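Long-range contact in Udp-n-acetylglucosamine pyrophosphorylase (Trypanosoma brucei, PDB 4BQH), which probably catalyses the formation of UDP-N-acetylglucosamine and diphosphate from UTP and N-acetyl-alpha-D-glucosamine 1-phosphate: residues 265-279 / 357-369. Numbering follows the deposited sequence. Where two conformers were deposited one is given.
Sequences LQHLRKLGIAYVQIG and ISSNLCSLHFMSL. With SO4 (sulfate ion), chain D.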
loop_
_atom_site.group_PDB
_atom_site.type_symbol
_atom_site.label_atom_id
_atom_site.label_comp_id
_atom_site.label_asym_id
_atom_site.label_seq_id
_atom_site.Cartn_x
_atom_site.Cartn_y
_atom_site.Cartn_z
ATOM N N LEU A 265 6.064 -15.868 -0.883
ATOM C CA LEU A 265 5.479 -16.026 -2.219
ATOM C C LEU A 265 5.074 -17.483 -2.481
ATOM O O LEU A 265 3.955 -17.753 -2.890
ATOM C CB LEU A 265 6.471 -15.565 -3.294
ATOM C CG LEU A 265 5.993 -15.660 -4.731
ATOM C CD1 LEU A 265 4.985 -14.563 -4.979
ATOM C CD2 LEU A 265 7.191 -15.483 -5.662
ATOM N N GLN A 266 5.998 -18.410 -2.236
ATOM C CA GLN A 266 5.699 -19.828 -2.392
ATOM C C GLN A 266 4.579 -20.274 -1.440
ATOM O O GLN A 266 3.714 -21.037 -1.839
ATOM C CB GLN A 266 6.973 -20.651 -2.186
ATOM C CG GLN A 266 7.994 -20.444 -3.313
ATOM C CD GLN A 266 9.341 -21.108 -3.027
ATOM O OE1 GLN A 266 10.043 -20.748 -2.080
ATOM N NE2 GLN A 266 9.712 -22.077 -3.865
ATOM N N HIS A 267 4.586 -19.791 -0.196
ATOM C CA HIS A 267 3.512 -20.104 0.778
ATOM C C HIS A 267 2.177 -19.631 0.252
ATOM O O HIS A 267 1.173 -20.335 0.356
ATOM C CB HIS A 267 3.795 -19.445 2.117
ATOM C CG HIS A 267 4.952 -20.061 2.877
ATOM N ND1 HIS A 267 5.224 -19.753 4.166
ATOM C CD2 HIS A 267 5.882 -21.022 2.503
ATOM C CE1 HIS A 267 6.301 -20.450 4.573
ATOM N NE2 HIS A 267 6.697 -21.230 3.562
ATOM N N LEU A 268 2.161 -18.436 -0.335
ATOM C CA LEU A 268 0.894 -17.895 -0.876
ATOM C C LEU A 268 0.382 -18.692 -2.076
ATOM O O LEU A 268 -0.818 -18.917 -2.207
ATOM C CB LEU A 268 1.067 -16.423 -1.264
ATOM C CG LEU A 268 1.344 -15.437 -0.126
ATOM C CD1 LEU A 268 1.629 -14.057 -0.720
ATOM C CD2 LEU A 268 0.229 -15.386 0.903
ATOM N N ARG A 269 1.290 -19.125 -2.939
ATOM C CA ARG A 269 0.896 -19.955 -4.081
ATOM C C ARG A 269 0.214 -21.235 -3.577
ATOM O O ARG A 269 -0.832 -21.627 -4.089
ATOM C CB ARG A 269 2.112 -20.303 -4.935
ATOM C CG ARG A 269 1.773 -21.126 -6.173
ATOM C CD ARG A 269 3.020 -21.390 -7.004
ATOM N NE ARG A 269 3.670 -20.146 -7.425
ATOM C CZ ARG A 269 4.883 -19.750 -7.037
ATOM N NH1 ARG A 269 5.617 -20.498 -6.214
ATOM N NH2 ARG A 269 5.373 -18.605 -7.486
ATOM N N LYS A 270 0.808 -21.854 -2.560
ATOM C CA LYS A 270 0.226 -23.068 -1.949
ATOM C C LYS A 270 -1.142 -22.829 -1.323
ATOM O O LYS A 270 -1.985 -23.721 -1.343
ATOM C CB LYS A 270 1.178 -23.671 -0.917
ATOM C CG LYS A 270 2.332 -24.425 -1.543
ATOM C CD LYS A 270 3.322 -24.907 -0.489
ATOM C CE LYS A 270 4.443 -25.706 -1.144
ATOM N NZ LYS A 270 5.135 -26.626 -0.192
ATOM N N LEU A 271 -1.369 -21.631 -0.781
ATOM C CA LEU A 271 -2.680 -21.233 -0.254
ATOM C C LEU A 271 -3.710 -20.879 -1.320
ATOM O O LEU A 271 -4.856 -20.633 -0.991
ATOM C CB LEU A 271 -2.553 -20.058 0.723
ATOM C CG LEU A 271 -1.905 -20.349 2.080
ATOM C CD1 LEU A 271 -1.549 -19.045 2.788
ATOM C CD2 LEU A 271 -2.833 -21.202 2.945
ATOM N N GLY A 272 -3.318 -20.858 -2.584
ATOM C CA GLY A 272 -4.260 -20.581 -3.685
ATOM C C GLY A 272 -4.519 -19.102 -3.938
ATOM O O GLY A 272 -5.497 -18.738 -4.603
ATOM N N ILE A 273 -3.627 -18.249 -3.438
ATOM C CA ILE A 273 -3.726 -16.803 -3.699
ATOM C C ILE A 273 -3.506 -16.522 -5.193
ATOM O O ILE A 273 -2.537 -17.007 -5.792
ATOM C CB ILE A 273 -2.699 -16.002 -2.869
ATOM C CG1 ILE A 273 -2.994 -16.130 -1.374
ATOM C CG2 ILE A 273 -2.617 -14.528 -3.323
ATOM C CD1 ILE A 273 -4.329 -15.542 -0.956
ATOM N N ALA A 274 -4.414 -15.745 -5.775
ATOM C CA ALA A 274 -4.331 -15.361 -7.176
ATOM C C ALA A 274 -3.921 -13.906 -7.346
ATOM O O ALA A 274 -3.276 -13.566 -8.350
ATOM C CB ALA A 274 -5.668 -15.590 -7.877
ATOM N N TYR A 275 -4.336 -13.036 -6.422
ATOM C CA TYR A 275 -4.009 -11.597 -6.510
ATOM C C TYR A 275 -3.575 -11.053 -5.174
ATOM O O TYR A 275 -4.093 -11.464 -4.138
ATOM C CB TYR A 275 -5.199 -10.758 -6.983
ATOM C CG TYR A 275 -5.680 -11.185 -8.345
ATOM C CD1 TYR A 275 -5.109 -10.663 -9.505
ATOM C CD2 TYR A 275 -6.675 -12.155 -8.451
ATOM C CE1 TYR A 275 -5.566 -11.090 -10.773
ATOM C CE2 TYR A 275 -7.117 -12.603 -9.678
ATOM C CZ TYR A 275 -6.580 -12.067 -10.832
ATOM O OH TYR A 275 -7.063 -12.546 -12.046
ATOM N N VAL A 276 -2.667 -10.083 -5.219
ATOM C CA VAL A 276 -2.168 -9.383 -4.043
ATOM C C VAL A 276 -2.486 -7.902 -4.246
ATOM O O VAL A 276 -2.006 -7.294 -5.217
ATOM C CB VAL A 276 -0.635 -9.565 -3.899
ATOM C CG1 VAL A 276 -0.129 -8.864 -2.632
ATOM C CG2 VAL A 276 -0.245 -11.041 -3.828
ATOM N N GLN A 277 -3.322 -7.347 -3.365
ATOM C CA GLN A 277 -3.563 -5.909 -3.379
ATOM C C GLN A 277 -2.540 -5.261 -2.453
ATOM O O GLN A 277 -2.297 -5.769 -1.359
ATOM C CB GLN A 277 -4.963 -5.602 -2.882
ATOM C CG GLN A 277 -5.266 -4.095 -2.952
ATOM C CD GLN A 277 -6.679 -3.738 -2.474
ATOM O OE1 GLN A 277 -7.461 -4.608 -2.113
ATOM N NE2 GLN A 277 -6.994 -2.443 -2.460
ATOM N N ILE A 278 -1.920 -4.173 -2.895
ATOM C CA ILE A 278 -0.827 -3.566 -2.127
ATOM C C ILE A 278 -1.216 -2.145 -1.781
ATOM O O ILE A 278 -1.685 -1.398 -2.645
ATOM C CB ILE A 278 0.489 -3.552 -2.930
ATOM C CG1 ILE A 278 0.867 -4.997 -3.299
ATOM C CG2 ILE A 278 1.614 -2.903 -2.117
ATOM C CD1 ILE A 278 1.770 -5.106 -4.484
ATOM N N GLY A 279 -1.016 -1.770 -0.525
ATOM C CA GLY A 279 -1.302 -0.383 -0.116
ATOM C C GLY A 279 -0.499 0.048 1.077
ATOM O O GLY A 279 -0.007 -0.789 1.834
ATOM N N ILE A 357 -1.401 6.959 -6.887
ATOM C CA ILE A 357 -1.724 6.968 -5.448
ATOM C C ILE A 357 -1.177 5.712 -4.719
ATOM O O ILE A 357 -1.570 5.406 -3.585
ATOM C CB ILE A 357 -3.231 7.199 -5.172
ATOM C CG1 ILE A 357 -4.097 6.071 -5.754
ATOM C CG2 ILE A 357 -3.669 8.561 -5.733
ATOM C CD1 ILE A 357 -5.430 5.912 -5.045
ATOM N N SER A 358 -0.246 5.018 -5.364
ATOM C CA SER A 358 0.436 3.847 -4.791
ATOM C C SER A 358 -0.563 2.817 -4.273
ATOM O O SER A 358 -0.460 2.336 -3.138
ATOM C CB SER A 358 1.441 4.245 -3.698
ATOM O OG SER A 358 2.275 5.253 -4.214
ATOM N N SER A 359 -1.529 2.482 -5.116
ATOM C CA SER A 359 -2.501 1.464 -4.788
ATOM C C SER A 359 -2.565 0.516 -5.993
ATOM O O SER A 359 -2.991 0.926 -7.076
ATOM C CB SER A 359 -3.857 2.111 -4.549
ATOM O OG SER A 359 -4.818 1.111 -4.274
ATOM N N ASN A 360 -2.121 -0.726 -5.803
ATOM C CA ASN A 360 -1.935 -1.668 -6.912
ATOM C C ASN A 360 -2.566 -3.013 -6.623
ATOM O O ASN A 360 -2.691 -3.425 -5.466
ATOM C CB ASN A 360 -0.452 -1.961 -7.215
ATOM C CG ASN A 360 0.403 -0.720 -7.416
ATOM O OD1 ASN A 360 -0.026 0.322 -7.939
ATOM N ND2 ASN A 360 1.651 -0.863 -7.073
ATOM N N LEU A 361 -2.954 -3.703 -7.689
ATOM C CA LEU A 361 -3.404 -5.081 -7.550
ATOM C C LEU A 361 -2.604 -5.901 -8.544
ATOM O O LEU A 361 -2.640 -5.632 -9.741
ATOM C CB LEU A 361 -4.909 -5.159 -7.830
ATOM C CG LEU A 361 -5.538 -6.532 -7.629
ATOM C CD1 LEU A 361 -5.585 -6.905 -6.159
ATOM C CD2 LEU A 361 -6.953 -6.503 -8.143
ATOM N N CYS A 362 -1.857 -6.891 -8.062
ATOM C CA CYS A 362 -0.988 -7.652 -8.938
ATOM C C CYS A 362 -1.319 -9.131 -8.858
ATOM O O CYS A 362 -1.614 -9.631 -7.774
ATOM C CB CYS A 362 0.463 -7.477 -8.513
ATOM S SG CYS A 362 1.018 -5.762 -8.630
ATOM N N SER A 363 -1.234 -9.831 -9.993
ATOM C CA SER A 363 -1.351 -11.288 -9.957
ATOM C C SER A 363 -0.165 -11.889 -9.191
ATOM O O SER A 363 0.934 -11.316 -9.129
ATOM C CB SER A 363 -1.379 -11.879 -11.376
ATOM O OG SER A 363 -0.119 -11.724 -12.013
ATOM N N LEU A 364 -0.365 -13.072 -8.648
ATOM C CA LEU A 364 0.752 -13.753 -8.010
ATOM C C LEU A 364 1.829 -14.115 -9.040
ATOM O O LEU A 364 3.018 -14.044 -8.745
ATOM C CB LEU A 364 0.282 -14.993 -7.232
ATOM C CG LEU A 364 1.316 -15.422 -6.173
ATOM C CD1 LEU A 364 1.400 -14.433 -5.016
ATOM C CD2 LEU A 364 0.980 -16.799 -5.617
ATOM N N HIS A 365 1.418 -14.456 -10.257
ATOM C CA HIS A 365 2.373 -14.657 -11.352
ATOM C C HIS A 365 3.233 -13.434 -11.568
ATOM O O HIS A 365 4.465 -13.562 -11.698
ATOM C CB HIS A 365 1.661 -14.997 -12.664
ATOM C CG HIS A 365 2.597 -15.475 -13.766
ATOM N ND1 HIS A 365 2.151 -15.859 -14.974
ATOM C CD2 HIS A 365 3.978 -15.668 -13.783
ATOM C CE1 HIS A 365 3.196 -16.236 -15.745
ATOM N NE2 HIS A 365 4.308 -16.111 -15.026
ATOM N N PHE A 366 2.609 -12.246 -11.616
ATOM C CA PHE A 366 3.414 -11.017 -11.747
ATOM C C PHE A 366 4.372 -10.841 -10.570
ATOM O O PHE A 366 5.533 -10.467 -10.774
ATOM C CB PHE A 366 2.557 -9.746 -11.929
ATOM C CG PHE A 366 3.387 -8.491 -12.013
ATOM C CD1 PHE A 366 4.068 -8.182 -13.180
ATOM C CD2 PHE A 366 3.567 -7.667 -10.897
ATOM C CE1 PHE A 366 4.890 -7.056 -13.241
ATOM C CE2 PHE A 366 4.362 -6.521 -10.985
ATOM C CZ PHE A 366 5.012 -6.219 -12.160
ATOM N N MET A 367 3.888 -11.062 -9.344
ATOM C CA MET A 367 4.782 -10.891 -8.190
ATOM C C MET A 367 6.015 -11.786 -8.324
ATOM O O MET A 367 7.136 -11.375 -8.001
ATOM C CB MET A 367 4.043 -11.150 -6.884
ATOM C CG MET A 367 2.867 -10.197 -6.648
ATOM S SD MET A 367 3.265 -8.444 -6.718
ATOM C CE MET A 367 4.248 -8.263 -5.218
ATOM N N SER A 368 5.792 -13.024 -8.759
ATOM C CA SER A 368 6.876 -13.982 -9.006
ATOM C C SER A 368 7.834 -13.535 -10.107
ATOM O O SER A 368 9.053 -13.569 -9.948
ATOM C CB SER A 368 6.280 -15.340 -9.397
ATOM O OG SER A 368 5.501 -15.865 -8.339
ATOM N N LEU A 369 7.289 -13.143 -11.246
ATOM C CA LEU A 369 8.128 -12.838 -12.394
ATOM C C LEU A 369 8.892 -11.550 -12.125
ATOM O O LEU A 369 10.056 -11.432 -12.514
ATOM C CB LEU A 369 7.267 -12.678 -13.664
ATOM C CG LEU A 369 8.016 -12.422 -14.991
ATOM C CD1 LEU A 369 7.261 -13.060 -16.151
ATOM C CD2 LEU A 369 8.105 -10.938 -15.286
HETATM S S SO4 D . 4.061 -18.057 6.907
HETATM O O1 SO4 D . 3.735 -16.688 7.352
HETATM O O2 SO4 D . 5.519 -18.193 6.640
HETATM O O3 SO4 D . 3.313 -18.346 5.669
HETATM O O4 SO4 D . 3.742 -19.013 7.999
HETATM O O HOH W 1 -4.336 -0.807 -2.435
#
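Val-276 and Cys-362 form a hydrogen-bonded pair between antiparallel strands 275-279 and 359-363, inside the mixed sheet of a GT-A-type nucleotidyltransferase fold. Val-276 N meets Cys-362 O at 2.8 Å and a nearly straight 171°, and Cys-362 N returns the bond to Val-276 O; Ile-278, beta-branched like Val-276 and so suited to a strand, repeats the pattern with Asn-360. At the end of the ladder Leu-364 N, already in the helix, donates to Ala-274 O from above the carbonyl plane. Ser-363 suits the N-cap: its OG accepts from Phe-366 N and also hydrogen-bonds His-303 ND1.

Beyond that end of the strands, forked Leu-364 joins the two nearly antiparallel helices. With CG anti to the backbone N (chi1 -160°), it sends CD1 to Leu-265 CD1, 3.6 Å away, and to Val-276 CG2, while CD2 touches Arg-269 CA and Ile-273 O. Flexible Met-367 bends so that CE meets Ile-278 CD1 tip to tip at 4.1 Å. On the face opposite Val-276 and Ile-278, Leu-361 CD1 rests on Gln-277 CB, and helix 291-300 packs over both residues.

At the margin, long Arg-269 places NH2 2.9 Å from Ser-368 OG, a weak bond resting on one of two modelled Ser-368 conformers; there OG donates to Leu-364 O, reaching that carbonyl from the face opposite Ser-368 N.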